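Local coordinates for sorbitol-6-phosphate dehydrogenase (Erwinia amylovora CFBP1430, PDB 5O3Z), which probably interconverts sorbitol 6-phosphate and fructose 6-phosphate with a nicotinamide cofactor, as a sorbitol-6-phosphate 2-dehydrogenase of the short-chain dehydrogenase/reductase family, at residues R77-D80 against E81-R85. Numbering follows the deposited sequence.
Sequences RAVD and ETFGR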
loop_
_atom_site.group_PDB
_atom_site.type_symbol
_atom_site.label_atom_id
_atom_site.label_comp_id
_atom_site.label_asym_id
_atom_site.label_seq_id
_atom_site.Cartn_x
_atom_site.Cartn_y
_atom_site.Cartn_z
ATOM N N ARG A 77 -15.931 29.857 -15.868
ATOM C CA ARG A 77 -16.367 31.298 -16.034
ATOM C C ARG A 77 -17.804 31.518 -15.505
ATOM O O ARG A 77 -18.031 32.419 -14.733
ATOM C CB ARG A 77 -16.226 31.780 -17.497
ATOM C CG ARG A 77 -14.790 32.141 -17.832
ATOM C CD ARG A 77 -14.580 32.821 -19.185
ATOM N NE ARG A 77 -15.246 32.071 -20.248
ATOM C CZ ARG A 77 -14.711 31.076 -20.966
ATOM N NH1 ARG A 77 -13.442 30.658 -20.779
ATOM N NH2 ARG A 77 -15.454 30.486 -21.895
ATOM N N ALA A 78 -18.714 30.618 -15.854
ATOM C CA ALA A 78 -20.099 30.703 -15.445
ATOM C C ALA A 78 -20.293 30.642 -13.927
ATOM O O ALA A 78 -21.042 31.428 -13.322
ATOM C CB ALA A 78 -20.892 29.596 -16.116
ATOM N N VAL A 79 -19.604 29.716 -13.274
ATOM C CA VAL A 79 -19.673 29.650 -11.827
ATOM C C VAL A 79 -19.094 30.896 -11.191
ATOM O O VAL A 79 -19.674 31.371 -10.238
ATOM C CB VAL A 79 -18.952 28.366 -11.258
ATOM C CG1 VAL A 79 -18.938 28.388 -9.744
ATOM C CG2 VAL A 79 -19.649 27.096 -11.714
ATOM N N ASP A 80 -17.984 31.443 -11.704
ATOM C CA ASP A 80 -17.361 32.625 -11.124
ATOM C C ASP A 80 -18.288 33.810 -11.304
ATOM O O ASP A 80 -18.562 34.518 -10.350
ATOM C CB ASP A 80 -16.037 32.928 -11.800
ATOM C CG ASP A 80 -15.283 34.083 -11.162
ATOM O OD1 ASP A 80 -15.359 34.341 -9.924
ATOM O OD2 ASP A 80 -14.502 34.697 -11.876
ATOM N N GLU A 81 -18.787 34.017 -12.518
ATOM C CA GLU A 81 -19.789 35.084 -12.776
ATOM C C GLU A 81 -20.923 35.002 -11.761
ATOM O O GLU A 81 -21.283 36.014 -11.158
ATOM C CB GLU A 81 -20.453 34.939 -14.166
ATOM C CG GLU A 81 -19.563 35.086 -15.411
ATOM C CD GLU A 81 -20.149 34.369 -16.657
ATOM O OE1 GLU A 81 -21.385 34.100 -16.732
ATOM O OE2 GLU A 81 -19.372 34.057 -17.586
ATOM N N THR A 82 -21.465 33.784 -11.564
ATOM C CA THR A 82 -22.620 33.523 -10.712
ATOM C C THR A 82 -22.425 33.650 -9.157
ATOM O O THR A 82 -23.203 34.376 -8.487
ATOM C CB THR A 82 -23.204 32.147 -11.078
ATOM O OG1 THR A 82 -23.498 32.124 -12.476
ATOM C CG2 THR A 82 -24.482 31.799 -10.280
ATOM N N PHE A 83 -21.439 32.948 -8.575
ATOM C CA PHE A 83 -21.163 33.012 -7.141
ATOM C C PHE A 83 -19.971 33.829 -6.781
ATOM O O PHE A 83 -19.775 34.086 -5.636
ATOM C CB PHE A 83 -20.975 31.610 -6.523
ATOM C CG PHE A 83 -22.115 30.674 -6.759
ATOM C CD1 PHE A 83 -23.247 30.717 -5.957
ATOM C CD2 PHE A 83 -22.070 29.753 -7.783
ATOM C CE1 PHE A 83 -24.296 29.840 -6.154
ATOM C CE2 PHE A 83 -23.141 28.890 -8.013
ATOM C CZ PHE A 83 -24.239 28.921 -7.177
ATOM N N GLY A 84 -19.137 34.217 -7.727
ATOM C CA GLY A 84 -17.912 34.987 -7.426
ATOM C C GLY A 84 -16.764 34.269 -6.714
ATOM O O GLY A 84 -15.771 34.886 -6.384
ATOM N N ARG A 85 -16.904 32.975 -6.464
ATOM C CA ARG A 85 -15.820 32.178 -5.850
ATOM C C ARG A 85 -16.112 30.687 -6.001
ATOM O O ARG A 85 -17.193 30.273 -6.457
ATOM C CB ARG A 85 -15.726 32.525 -4.368
ATOM C CG ARG A 85 -17.072 32.261 -3.682
ATOM C CD ARG A 85 -17.056 32.629 -2.253
ATOM N NE ARG A 85 -15.897 32.028 -1.614
ATOM C CZ ARG A 85 -15.424 32.378 -0.440
ATOM N NH1 ARG A 85 -16.025 33.312 0.276
ATOM N NH2 ARG A 85 -14.351 31.770 0.027
#
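Thr-82 and Phe-83 bond back to Ala-78 and Val-79 in the last turn of helix 69-83. This helix joins strands 59-63 and 88-91 of the Rossmann fold in a right-handed crossover. Backbone i to i+4 bonds hold the turn. Glu-81 N to Arg-77 O (2.8 Å) and Phe-83 N to Val-79 O (2.9 Å) are both nearly straight. The final bond, Gly-84 N to Asp-80 O (2.7 Å), is bent, with 133° at the hydrogen. Gly-84 has positive phi (71°) and takes the chain out of the helix.

Ala-78 O accepts twice, from Thr-82 N (3.0 Å) and Thr-82 OG1 (2.7 Å), which approach opposite faces of its carbonyl plane. A chi1 of -55° sets OG1 beside its own backbone N, within bonding distance of that oxygen.

Apolar contact lies on the sheet side. Val-79 CG1 lies 3.9 Å from Phe-83 CD2, the two side chains crossing at a slant. Val-79 also packs on Val-10, and Phe-83 on Val-8 and His-32.

Two charged groups find partners outside the turn. Asp-80 OD2 forms a salt bridge with Arg-133, and Arg-85 NH2 one with Asp-87. The extended side chain of Glu-81 runs past the carbonyl of Arg-77, with CG 3.1 Å from Arg-77 O.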